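Local atomic coordinates of microbial serine proteinases; subtilisin (Bacillus subtilis, PDB entry 2GKO), a protein that catalyses the hydrolysis of peptide bonds in proteins as a cold-adapted, calcium-binding subtilisin, a serine endopeptidase of the subtilase family. Residues E117-A122 with N150-A155; A31-G36 with Y101-D106; G72-G77 with S235-G240; T131-N136 with K158-I163. All coordinates share one frame; numbering follows the deposited sequence.

All four contacts belong to one subtilase domain, and they illustrate how chemistry follows position. All are largely buried; interaction 1 comes nearest the surface, where Arg-120 and Tyr-154 are partly exposed. Interactions 2 and 4 pair parallel strands of the same central sheet, joined where strand 29-34 lies beside strand 133-137. Both rest on backbone hydrogen bonds, but interaction 4 is sheathed in aliphatic side chains, while in interaction 2 the second chain turns off the sheet beside a Lys-102/Asp-106 ion pair. Interaction 1 packs two helices against that sheet, touching interactions 2 and 4, through apolar side chains and a cation-pi pair. In interaction 3, which touches interaction 2, a buried helix meets a hairpin through serine and threonine hydroxyls.

Interaction 1 (E117-A122 with N150-A155); sequences EAIRHA and NAVDYA
Arg-120 and Ala-151, with CA atoms 5.4 Å apart, mark the nearest CA pair of segments 117-122 and 150-155, two helical turns whose axes lie 8.3 Å apart and almost parallel, inclined by 5°. Alanines on the second segment make room for Ile-119, whose CB rests on Ala-151 CB at 3.7 Å. The two branches of the isoleucine divide the remaining work. CG2, anti to the backbone N, lies over the Ala-151 carbonyl and reaches Ala-155 CB at 3.8 Å, while CD1 touches Val-152 CG2 at 3.9 Å. Where Arg-120 and Tyr-154 are partly exposed, the contact changes character. The arginine runs its CG past the Ala-151 methyl, then bends at chi3 to lay the guanidinium over the tyrosine, Arg-120 CZ 3.7 Å from the centroid of the Tyr-154 ring and 8° off the normal, a cation-pi pair. The planes are tilted by 31°, and Arg-120 NH2 comes to 3.2 Å from Tyr-154 CD1. The tyrosine OH is hydrogen-bonded to Asp-124, which helps fix the ring. Beneath, Ile-119 and Val-152 both touch Met-137 of strand 133-137. Neighbouring helices side by side on one face of a largely parallel sheet are characteristic of the layered alpha/beta fold of subtilisins.

Interaction 2 (A31-G36 with Y101-D106); sequences AVLDTG and YKVLGD
Asp-34 O is held by two successive backbone donors of segment 101-106, Val-103 N at 2.8 Å in the carbonyl plane and Leu-104 N at 3.2 Å from 54° above it. The paired bonds mark where the second chain leaves the sheet. Before it, the strands are in parallel register: Tyr-101 N donates to Val-32 O at 3.0 Å, and Asp-34 N to Tyr-101 O at 3.1 Å. On the face carrying Leu-33 and Tyr-101, the two side chains lie alongside, with Leu-33 CD1 3.8 Å from Tyr-101 CB, under helix 112-129. Asp-34 and Lys-102 lie on the opposite face. Lys-102, its CG anti to the backbone N (chi1 -176°) and the rest extended, draws its methylenes past the Thr-35 carbonyl, CE 3.4 Å from Thr-35 O, to a salt bridge of NZ with Asp-106 OD2 at 2.8 Å. NZ also bonds Thr-66 O, and Asp-106 has a second cation in Arg-68; a water links Thr-35 O to Asp-106 OD1. A methionine in place of Lys-102 removes the ammonium and would probably leave Asp-106 to rely on Arg-68 for its charge partner and Thr-66 O without this donor. Asp-34 OD1 accepts Thr-35 N through its anti lone pair. Since Asp-34 opens an Asp-Thr-Gly sequence and touches His-71, the strand end is consistent with the aspartate position of the subtilisin catalytic triad.

Interaction 3 (G72-G77 with S235-G240); sequences GTHVAG and STWFDG
His-74, Ser-235 and Thr-73 bury the most surface here, and the first two are locked together twice. The Ser-235 CB sits over the centre of the imidazole face, 3.4 Å from the ring centroid and 12° off its normal, a CH-pi contact, while Ser-235 OG donates to His-74 O at 2.7 Å, in the carbonyl plane on a lone pair. With CG anti to the backbone N (chi1 -163°), the imidazole also meets Trp-237 rim to rim, His-74 CD2 lying 3.8 Å from Trp-237 CE3, the planes turned 85° apart. NE2 makes weak hydrogen bonds to Val-233 O and Ala-243 O of the hairpin. Thr-73 contributes its carbonyl: Thr-236 OG1 donates to Thr-73 O at 2.7 Å from one face of the carbonyl, and the helical Gly-77 N arrives from the opposite face. Gly-77 CA tucks against both hydroxyls, 3.3 Å from Ser-235 OG, where a CB would collide with them. The Thr-73 methyl CG2 rests on Trp-237 O, and its hydroxyl is bonded to Asp-67. An alanine in place of His-74 lacks the ring, which would probably open a gap between Ser-235 CB and Trp-237 and leave both less firmly packed. Helix 71-80 is wedged between the hairpin of strands 233-236 and 242-245 on this flank and, through Val-75, strand 29-34 and helix 248-265 beyond.

Interaction 4 (T131-N136 with K158-I163); sequences TKVVIN and KGVLII
Val-133 is the first residue of segment 131-136 to touch segment 158-163 directly; just ahead of it, Lys-132 NZ meets Gly-159 O only through a water, and a second water joins Val-133 N to the same oxygen, though weakly on the glycine side. Val-133 O then accepts Leu-161 N at 3.0 Å, while its side chain lies alongside that of Val-160. Val-134 turns to the other face, with CG1 3.7 Å from Ile-163 CG1 as the two side chains cross, and its CA makes a CA-H...O contact to Leu-161 O at 3.3 Å. Ile-135 is central. Its N donates to Leu-161 O at 2.8 Å and its O accepts Ile-163 N at 2.8 Å, the latter bond nearly straight with 170° at the hydrogen. With CG1 anti to the carbonyl carbon (chi1 -73°), the long branch of Ile-135 leans back over Val-160, CG1 to CG1 3.6 Å, and its CD1 ends 4.1 Å from Ile-162 CG1. Asn-136 closes the pairing with a contact of its CA to Ile-163 O at 3.4 Å. The face bearing Val-133, Ile-135 and Val-160 is covered by Ala-122 and Ala-126 of helix 112-129; Val-134 and Ile-163 pack on helix 248-265, and Leu-161 on helix 271-283. Gly-159, with positive phi, ends the preceding helix in a Schellman motif and turns the chain into the second strand. The two parallel strands, twisted by 21° and linked through helix 146-157, form a beta-alpha-beta crossover of the central subtilisin sheet.

Interaction 1 (E117-A122 with N150-A155)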
loop_
_atom_site.group_PDB
_atom_site.type_symbol
_atom_site.label_atom_id
_atom_site.label_comp_id
_atom_site.label_asym_id
_atom_site.label_seq_id
_atom_site.Cartn_x
_atom_site.Cartn_y
_atom_site.Cartn_z
ATOM N N GLU A 117 -9.506 6.186 14.216
ATOM C CA GLU A 117 -9.811 5.131 15.167
ATOM C C GLU A 117 -9.208 3.809 14.705
ATOM O O GLU A 117 -8.646 3.051 15.488
ATOM C CB GLU A 117 -11.317 5.006 15.348
ATOM C CG GLU A 117 -11.748 3.982 16.384
ATOM C CD GLU A 117 -11.433 4.387 17.822
ATOM O OE1 GLU A 117 -10.925 5.511 18.063
ATOM O OE2 GLU A 117 -11.668 3.543 18.713
ATOM N N ALA A 118 -9.302 3.546 13.409
ATOM C CA ALA A 118 -8.739 2.314 12.859
ATOM C C ALA A 118 -7.224 2.260 12.911
ATOM O O ALA A 118 -6.647 1.206 13.200
ATOM C CB ALA A 118 -9.220 2.130 11.419
ATOM N N ILE A 119 -6.564 3.388 12.648
ATOM C CA ILE A 119 -5.117 3.465 12.736
ATOM C C ILE A 119 -4.702 3.183 14.174
ATOM O O ILE A 119 -3.816 2.395 14.426
ATOM C CB ILE A 119 -4.590 4.849 12.289
ATOM C CG1 ILE A 119 -4.871 5.092 10.797
ATOM C CG2 ILE A 119 -3.092 4.937 12.525
ATOM C CD1 ILE A 119 -4.712 6.526 10.424
ATOM N N ARG A 120 -5.344 3.864 15.124
ATOM C CA ARG A 120 -5.021 3.627 16.521
ATOM C C ARG A 120 -5.267 2.181 16.922
ATOM O O ARG A 120 -4.462 1.614 17.636
ATOM C CB ARG A 120 -5.800 4.567 17.434
ATOM C CG ARG A 120 -5.400 6.036 17.283
ATOM C CD ARG A 120 -6.197 6.955 18.161
ATOM N NE ARG A 120 -6.094 6.503 19.538
ATOM C CZ ARG A 120 -5.137 6.869 20.395
ATOM N NH1 ARG A 120 -5.144 6.355 21.621
ATOM N NH2 ARG A 120 -4.181 7.747 20.040
ATOM N N HIS A 121 -6.377 1.611 16.481
ATOM C CA HIS A 121 -6.709 0.233 16.816
ATOM C C HIS A 121 -5.658 -0.749 16.304
ATOM O O HIS A 121 -5.266 -1.674 17.009
ATOM C CB HIS A 121 -8.104 -0.145 16.323
ATOM C CG HIS A 121 -8.534 -1.510 16.766
ATOM N ND1 HIS A 121 -8.670 -1.848 18.100
ATOM C CD2 HIS A 121 -8.777 -2.644 16.065
ATOM C CE1 HIS A 121 -9.026 -3.120 18.193
ATOM N NE2 HIS A 121 -9.098 -3.623 16.974
ATOM N N ALA A 122 -5.160 -0.518 15.094
ATOM C CA ALA A 122 -4.125 -1.354 14.522
ATOM C C ALA A 122 -2.877 -1.294 15.399
ATOM O O ALA A 122 -2.260 -2.302 15.672
ATOM C CB ALA A 122 -3.803 -0.912 13.104
ATOM N N ASN A 150 -2.270 12.420 13.953
ATOM C CA ASN A 150 -1.938 12.007 15.316
ATOM C C ASN A 150 -2.041 10.498 15.497
ATOM O O ASN A 150 -1.233 9.897 16.210
ATOM C CB ASN A 150 -2.807 12.728 16.327
ATOM C CG ASN A 150 -2.475 14.217 16.423
ATOM O OD1 ASN A 150 -1.465 14.668 15.878
ATOM N ND2 ASN A 150 -3.341 14.980 17.095
ATOM N N ALA A 151 -3.019 9.899 14.818
ATOM C CA ALA A 151 -3.206 8.452 14.833
ATOM C C ALA A 151 -2.027 7.763 14.161
ATOM O O ALA A 151 -1.500 6.790 14.686
ATOM C CB ALA A 151 -4.515 8.086 14.168
ATOM N N VAL A 152 -1.577 8.293 13.023
ATOM C CA VAL A 152 -0.397 7.766 12.325
ATOM C C VAL A 152 0.831 7.798 13.217
ATOM O O VAL A 152 1.560 6.815 13.325
ATOM C CB VAL A 152 -0.132 8.513 10.992
ATOM C CG1 VAL A 152 1.251 8.234 10.430
ATOM C CG2 VAL A 152 -1.207 8.152 9.965
ATOM N N ASP A 153 1.043 8.935 13.871
ATOM C CA ASP A 153 2.187 9.073 14.752
ATOM C C ASP A 153 2.109 8.104 15.935
ATOM O O ASP A 153 3.119 7.513 16.313
ATOM C CB ASP A 153 2.289 10.521 15.254
ATOM C CG ASP A 153 2.582 11.521 14.129
ATOM O OD1 ASP A 153 3.207 11.125 13.117
ATOM O OD2 ASP A 153 2.223 12.732 14.213
ATOM N N TYR A 154 0.921 7.953 16.498
ATOM C CA TYR A 154 0.662 7.027 17.599
ATOM C C TYR A 154 1.016 5.598 17.204
ATOM O O TYR A 154 1.752 4.894 17.902
ATOM C CB TYR A 154 -0.801 7.137 17.976
ATOM C CG TYR A 154 -1.311 6.175 19.024
ATOM C CD1 TYR A 154 -1.213 6.467 20.376
ATOM C CD2 TYR A 154 -1.949 4.987 18.653
ATOM C CE1 TYR A 154 -1.700 5.595 21.330
ATOM C CE2 TYR A 154 -2.463 4.113 19.604
ATOM C CZ TYR A 154 -2.324 4.419 20.940
ATOM O OH TYR A 154 -2.821 3.571 21.890
ATOM N N ALA A 155 0.486 5.173 16.064
ATOM C CA ALA A 155 0.764 3.819 15.579
ATOM C C ALA A 155 2.231 3.591 15.238
ATOM O O ALA A 155 2.781 2.548 15.556
ATOM C CB ALA A 155 -0.126 3.508 14.367
#

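Interaction 2 (A31-G36 with Y101-D106)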
loop_
_atom_site.group_PDB
_atom_site.type_symbol
_atom_site.label_atom_id
_atom_site.label_comp_id
_atom_site.label_asym_id
_atom_site.label_seq_id
_atom_site.Cartn_x
_atom_site.Cartn_y
_atom_site.Cartn_z
ATOM N N ALA A 31 -2.819 -4.489 7.466
ATOM C CA ALA A 31 -4.064 -3.857 7.774
ATOM C C ALA A 31 -4.459 -2.924 6.640
ATOM O O ALA A 31 -3.874 -1.855 6.459
ATOM C CB ALA A 31 -3.973 -3.106 9.119
ATOM N N VAL A 32 -5.443 -3.350 5.880
ATOM C CA VAL A 32 -5.935 -2.598 4.760
ATOM C C VAL A 32 -7.091 -1.762 5.251
ATOM O O VAL A 32 -8.195 -2.265 5.531
ATOM C CB VAL A 32 -6.346 -3.537 3.605
ATOM C CG1 VAL A 32 -6.957 -2.743 2.490
ATOM C CG2 VAL A 32 -5.117 -4.333 3.109
ATOM N N LEU A 33 -6.831 -0.466 5.376
ATOM C CA LEU A 33 -7.814 0.509 5.864
ATOM C C LEU A 33 -8.434 1.126 4.648
ATOM O O LEU A 33 -7.810 1.886 3.924
ATOM C CB LEU A 33 -7.135 1.560 6.751
ATOM C CG LEU A 33 -6.927 1.147 8.209
ATOM C CD1 LEU A 33 -6.101 -0.125 8.378
ATOM C CD2 LEU A 33 -6.238 2.332 8.915
ATOM N N ASP A 34 -9.682 0.766 4.374
ATOM C CA ASP A 34 -10.243 1.039 3.041
ATOM C C ASP A 34 -11.759 0.837 3.058
ATOM O O ASP A 34 -12.380 0.931 4.114
ATOM C CB ASP A 34 -9.505 0.146 2.003
ATOM C CG ASP A 34 -9.387 0.794 0.643
ATOM O OD1 ASP A 34 -10.453 1.160 0.042
ATOM O OD2 ASP A 34 -8.283 0.949 0.084
ATOM N N THR A 35 -12.376 0.516 1.910
ATOM C CA THR A 35 -13.819 0.361 1.784
ATOM C C THR A 35 -14.326 -0.972 2.305
ATOM O O THR A 35 -15.508 -1.252 2.156
ATOM C CB THR A 35 -14.253 0.502 0.321
ATOM O OG1 THR A 35 -13.636 -0.509 -0.496
ATOM C CG2 THR A 35 -13.801 1.835 -0.251
ATOM N N GLY A 36 -13.434 -1.768 2.895
ATOM C CA GLY A 36 -13.728 -3.119 3.355
ATOM C C GLY A 36 -13.061 -4.092 2.425
ATOM O O GLY A 36 -12.343 -3.688 1.520
ATOM N N TYR A 101 -9.906 -3.619 7.639
ATOM C CA TYR A 101 -10.517 -2.580 8.481
ATOM C C TYR A 101 -11.290 -1.616 7.574
ATOM O O TYR A 101 -10.689 -0.883 6.772
ATOM C CB TYR A 101 -9.434 -1.824 9.249
ATOM C CG TYR A 101 -8.833 -2.539 10.442
ATOM C CD1 TYR A 101 -9.064 -3.900 10.697
ATOM C CD2 TYR A 101 -7.996 -1.838 11.326
ATOM C CE1 TYR A 101 -8.464 -4.551 11.807
ATOM C CE2 TYR A 101 -7.428 -2.451 12.433
ATOM C CZ TYR A 101 -7.657 -3.811 12.678
ATOM O OH TYR A 101 -7.049 -4.382 13.770
ATOM N N LYS A 102 -12.622 -1.610 7.679
ATOM C CA LYS A 102 -13.448 -0.741 6.841
ATOM C C LYS A 102 -13.472 0.635 7.501
ATOM O O LYS A 102 -13.957 0.771 8.614
ATOM C CB LYS A 102 -14.850 -1.309 6.635
ATOM C CG LYS A 102 -15.730 -0.502 5.709
ATOM C CD LYS A 102 -17.029 -1.228 5.436
ATOM C CE LYS A 102 -17.875 -0.449 4.464
ATOM N NZ LYS A 102 -19.166 -1.143 4.114
ATOM N N VAL A 103 -12.912 1.615 6.817
ATOM C CA VAL A 103 -12.882 3.013 7.275
ATOM C C VAL A 103 -13.567 4.003 6.335
ATOM O O VAL A 103 -13.760 5.171 6.705
ATOM C CB VAL A 103 -11.431 3.471 7.532
ATOM C CG1 VAL A 103 -10.744 2.500 8.447
ATOM C CG2 VAL A 103 -10.626 3.677 6.217
ATOM N N LEU A 104 -13.931 3.551 5.133
ATOM C CA LEU A 104 -14.608 4.364 4.128
ATOM C C LEU A 104 -15.997 3.762 4.008
ATOM O O LEU A 104 -16.167 2.622 3.585
ATOM C CB LEU A 104 -13.843 4.311 2.821
ATOM C CG LEU A 104 -12.377 4.740 2.866
ATOM C CD1 LEU A 104 -11.725 4.685 1.486
ATOM C CD2 LEU A 104 -12.260 6.132 3.418
ATOM N N GLY A 105 -16.973 4.516 4.482
ATOM C CA GLY A 105 -18.271 3.960 4.805
ATOM C C GLY A 105 -19.212 4.188 3.670
ATOM O O GLY A 105 -18.996 5.092 2.851
ATOM N N ASP A 106 -20.267 3.379 3.625
ATOM C CA ASP A 106 -21.201 3.438 2.522
ATOM C C ASP A 106 -22.083 4.685 2.658
ATOM O O ASP A 106 -22.469 5.080 3.767
ATOM C CB ASP A 106 -22.081 2.173 2.393
ATOM C CG ASP A 106 -21.325 0.868 2.654
ATOM O OD1 ASP A 106 -20.434 0.477 1.867
ATOM O OD2 ASP A 106 -21.598 0.157 3.651
HETATM O O HOH W 1 -17.744 -0.557 0.791
#

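Interaction 3 (G72-G77 with S235-G240)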
loop_
_atom_site.group_PDB
_atom_site.type_symbol
_atom_site.label_atom_id
_atom_site.label_comp_id
_atom_site.label_asym_id
_atom_site.label_seq_id
_atom_site.Cartn_x
_atom_site.Cartn_y
_atom_site.Cartn_z
ATOM N N GLY A 72 -11.129 -1.655 -1.528
ATOM C CA GLY A 72 -10.452 -2.358 -0.472
ATOM C C GLY A 72 -10.098 -3.777 -0.898
ATOM O O GLY A 72 -9.027 -4.266 -0.583
ATOM N N THR A 73 -11.011 -4.438 -1.607
ATOM C CA THR A 73 -10.752 -5.784 -2.081
ATOM C C THR A 73 -9.599 -5.783 -3.087
ATOM O O THR A 73 -8.739 -6.670 -3.037
ATOM C CB THR A 73 -12.043 -6.403 -2.658
ATOM O OG1 THR A 73 -13.062 -6.467 -1.643
ATOM C CG2 THR A 73 -11.805 -7.862 -3.064
ATOM N N HIS A 74 -9.588 -4.794 -3.971
ATOM C CA HIS A 74 -8.566 -4.639 -5.021
ATOM C C HIS A 74 -7.175 -4.451 -4.391
ATOM O O HIS A 74 -6.199 -5.142 -4.698
ATOM C CB HIS A 74 -8.978 -3.474 -5.957
ATOM C CG HIS A 74 -8.258 -3.473 -7.262
ATOM N ND1 HIS A 74 -6.931 -3.149 -7.368
ATOM C CD2 HIS A 74 -8.679 -3.766 -8.519
ATOM C CE1 HIS A 74 -6.548 -3.295 -8.629
ATOM N NE2 HIS A 74 -7.584 -3.685 -9.343
ATOM N N VAL A 75 -7.117 -3.527 -3.447
ATOM C CA VAL A 75 -5.919 -3.231 -2.710
ATOM C C VAL A 75 -5.407 -4.437 -1.943
ATOM O O VAL A 75 -4.220 -4.739 -1.981
ATOM C CB VAL A 75 -6.228 -2.013 -1.778
ATOM C CG1 VAL A 75 -5.151 -1.770 -0.760
ATOM C CG2 VAL A 75 -6.455 -0.772 -2.648
ATOM N N ALA A 76 -6.303 -5.120 -1.224
ATOM C CA ALA A 76 -5.924 -6.327 -0.499
ATOM C C ALA A 76 -5.327 -7.391 -1.432
ATOM O O ALA A 76 -4.323 -8.023 -1.083
ATOM C CB ALA A 76 -7.096 -6.891 0.225
ATOM N N GLY A 77 -5.891 -7.512 -2.624
ATOM C CA GLY A 77 -5.431 -8.500 -3.591
ATOM C C GLY A 77 -4.019 -8.214 -4.076
ATOM O O GLY A 77 -3.214 -9.138 -4.237
ATOM N N SER A 235 -6.625 -6.946 -10.234
ATOM C CA SER A 235 -6.674 -7.535 -8.909
ATOM C C SER A 235 -8.084 -7.982 -8.608
ATOM O O SER A 235 -8.971 -7.916 -9.437
ATOM C CB SER A 235 -6.192 -6.518 -7.846
ATOM O OG SER A 235 -6.015 -7.109 -6.555
ATOM N N THR A 236 -8.254 -8.505 -7.402
ATOM C CA THR A 236 -9.538 -8.958 -6.883
ATOM C C THR A 236 -10.560 -7.817 -6.751
ATOM O O THR A 236 -10.188 -6.633 -6.594
ATOM C CB THR A 236 -9.276 -9.625 -5.516
ATOM O OG1 THR A 236 -8.447 -8.784 -4.695
ATOM C CG2 THR A 236 -8.470 -10.918 -5.680
ATOM N N TRP A 237 -11.845 -8.150 -6.824
ATOM C CA TRP A 237 -12.922 -7.154 -6.712
ATOM C C TRP A 237 -13.991 -7.630 -5.746
ATOM O O TRP A 237 -14.063 -8.828 -5.419
ATOM C CB TRP A 237 -13.516 -6.852 -8.071
ATOM C CG TRP A 237 -14.225 -5.527 -8.230
ATOM C CD1 TRP A 237 -15.521 -5.347 -8.581
ATOM C CD2 TRP A 237 -13.647 -4.221 -8.127
ATOM N NE1 TRP A 237 -15.797 -4.008 -8.667
ATOM C CE2 TRP A 237 -14.667 -3.299 -8.409
ATOM C CE3 TRP A 237 -12.377 -3.735 -7.790
ATOM C CZ2 TRP A 237 -14.463 -1.923 -8.385
ATOM C CZ3 TRP A 237 -12.178 -2.369 -7.776
ATOM C CH2 TRP A 237 -13.213 -1.492 -8.074
ATOM N N PHE A 238 -14.819 -6.694 -5.277
ATOM C CA PHE A 238 -15.700 -6.974 -4.155
ATOM C C PHE A 238 -16.737 -8.039 -4.492
ATOM O O PHE A 238 -17.295 -8.649 -3.579
ATOM C CB PHE A 238 -16.417 -5.711 -3.673
ATOM C CG PHE A 238 -17.575 -5.310 -4.530
ATOM C CD1 PHE A 238 -18.846 -5.794 -4.260
ATOM C CD2 PHE A 238 -17.408 -4.493 -5.646
ATOM C CE1 PHE A 238 -19.930 -5.482 -5.084
ATOM C CE2 PHE A 238 -18.513 -4.178 -6.464
ATOM C CZ PHE A 238 -19.756 -4.662 -6.175
ATOM N N ASP A 239 -17.035 -8.206 -5.784
ATOM C CA ASP A 239 -18.030 -9.200 -6.201
ATOM C C ASP A 239 -17.529 -10.648 -6.232
ATOM O O ASP A 239 -18.306 -11.553 -6.549
ATOM C CB ASP A 239 -18.663 -8.814 -7.544
ATOM C CG ASP A 239 -17.671 -8.725 -8.670
ATOM O OD1 ASP A 239 -16.441 -8.839 -8.420
ATOM O OD2 ASP A 239 -18.031 -8.519 -9.854
ATOM N N GLY A 240 -16.262 -10.868 -5.903
ATOM C CA GLY A 240 -15.676 -12.202 -5.978
ATOM C C GLY A 240 -14.985 -12.446 -7.298
ATOM O O GLY A 240 -14.386 -13.520 -7.500
#

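Interaction 4 (T131-N136 with K158-I163)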
loop_
_atom_site.group_PDB
_atom_site.type_symbol
_atom_site.label_atom_id
_atom_site.label_comp_id
_atom_site.label_asym_id
_atom_site.label_seq_id
_atom_site.Cartn_x
_atom_site.Cartn_y
_atom_site.Cartn_z
ATOM N N THR A 131 2.668 -8.302 17.791
ATOM C CA THR A 131 2.756 -8.746 16.407
ATOM C C THR A 131 3.100 -7.558 15.519
ATOM O O THR A 131 2.944 -6.405 15.926
ATOM C CB THR A 131 1.422 -9.421 15.998
ATOM O OG1 THR A 131 1.601 -10.174 14.788
ATOM C CG2 THR A 131 0.343 -8.397 15.692
ATOM N N LYS A 132 3.578 -7.853 14.318
ATOM C CA LYS A 132 4.022 -6.840 13.373
ATOM C C LYS A 132 2.887 -6.500 12.424
ATOM O O LYS A 132 2.176 -7.385 11.919
ATOM C CB LYS A 132 5.269 -7.325 12.624
ATOM C CG LYS A 132 6.463 -7.630 13.541
ATOM C CD LYS A 132 6.782 -6.465 14.475
ATOM C CE LYS A 132 8.219 -6.534 14.970
ATOM N NZ LYS A 132 8.588 -5.366 15.808
ATOM N N VAL A 133 2.688 -5.199 12.230
ATOM C CA VAL A 133 1.568 -4.695 11.447
ATOM C C VAL A 133 2.099 -3.691 10.419
ATOM O O VAL A 133 2.855 -2.753 10.759
ATOM C CB VAL A 133 0.493 -4.059 12.343
ATOM C CG1 VAL A 133 -0.631 -3.516 11.502
ATOM C CG2 VAL A 133 -0.033 -5.070 13.354
ATOM N N VAL A 134 1.699 -3.895 9.173
ATOM C CA VAL A 134 1.880 -2.926 8.111
ATOM C C VAL A 134 0.491 -2.377 7.786
ATOM O O VAL A 134 -0.374 -3.108 7.305
ATOM C CB VAL A 134 2.467 -3.566 6.824
ATOM C CG1 VAL A 134 2.672 -2.490 5.739
ATOM C CG2 VAL A 134 3.786 -4.289 7.113
ATOM N N ILE A 135 0.263 -1.104 8.070
ATOM C CA ILE A 135 -0.936 -0.437 7.605
ATOM C C ILE A 135 -0.766 -0.027 6.151
ATOM O O ILE A 135 0.244 0.556 5.781
ATOM C CB ILE A 135 -1.235 0.859 8.430
ATOM C CG1 ILE A 135 -1.735 0.469 9.818
ATOM C CG2 ILE A 135 -2.264 1.719 7.697
ATOM C CD1 ILE A 135 -1.916 1.646 10.801
ATOM N N ASN A 136 -1.791 -0.299 5.362
ATOM C CA ASN A 136 -1.932 0.275 4.041
ATOM C C ASN A 136 -3.118 1.244 3.999
ATOM O O ASN A 136 -4.248 0.838 4.254
ATOM C CB ASN A 136 -2.150 -0.827 2.993
ATOM C CG ASN A 136 -2.186 -0.261 1.597
ATOM O OD1 ASN A 136 -1.134 -0.119 0.952
ATOM N ND2 ASN A 136 -3.372 0.160 1.148
ATOM N N LYS A 158 4.232 2.962 18.160
ATOM C CA LYS A 158 3.972 1.600 18.638
ATOM C C LYS A 158 4.581 0.509 17.756
ATOM O O LYS A 158 4.445 -0.683 18.054
ATOM C CB LYS A 158 2.478 1.369 18.808
ATOM C CG LYS A 158 1.866 2.170 19.953
ATOM C CD LYS A 158 0.401 1.884 20.093
ATOM C CE LYS A 158 -0.058 1.985 21.533
ATOM N NZ LYS A 158 0.011 0.679 22.215
ATOM N N GLY A 159 5.273 0.911 16.691
ATOM C CA GLY A 159 6.031 -0.009 15.877
ATOM C C GLY A 159 5.360 -0.430 14.579
ATOM O O GLY A 159 5.856 -1.316 13.880
ATOM N N VAL A 160 4.218 0.186 14.271
ATOM C CA VAL A 160 3.472 -0.105 13.050
ATOM C C VAL A 160 4.135 0.617 11.877
ATOM O O VAL A 160 4.541 1.775 11.998
ATOM C CB VAL A 160 1.985 0.316 13.189
ATOM C CG1 VAL A 160 1.206 0.096 11.898
ATOM C CG2 VAL A 160 1.334 -0.421 14.339
ATOM N N LEU A 161 4.309 -0.086 10.760
ATOM C CA LEU A 161 4.769 0.519 9.518
ATOM C C LEU A 161 3.550 0.998 8.727
ATOM O O LEU A 161 2.618 0.243 8.524
ATOM C CB LEU A 161 5.559 -0.467 8.690
ATOM C CG LEU A 161 6.154 0.070 7.389
ATOM C CD1 LEU A 161 7.133 1.208 7.634
ATOM C CD2 LEU A 161 6.844 -1.044 6.676
ATOM N N ILE A 162 3.558 2.258 8.315
ATOM C CA ILE A 162 2.424 2.846 7.597
ATOM C C ILE A 162 2.809 3.162 6.151
ATOM O O ILE A 162 3.719 3.928 5.905
ATOM C CB ILE A 162 1.911 4.110 8.301
ATOM C CG1 ILE A 162 1.395 3.776 9.715
ATOM C CG2 ILE A 162 0.809 4.740 7.483
ATOM C CD1 ILE A 162 2.284 4.200 10.818
ATOM N N ILE A 163 2.103 2.547 5.215
ATOM C CA ILE A 163 2.289 2.762 3.780
ATOM C C ILE A 163 1.038 3.441 3.252
ATOM O O ILE A 163 -0.063 3.061 3.621
ATOM C CB ILE A 163 2.503 1.415 3.025
ATOM C CG1 ILE A 163 3.526 0.513 3.736
ATOM C CG2 ILE A 163 2.879 1.665 1.544
ATOM C CD1 ILE A 163 4.886 1.086 3.849
HETATM O O HOH W 2 8.146 -2.579 14.994
HETATM O O HOH W 3 4.047 -3.515 14.122
#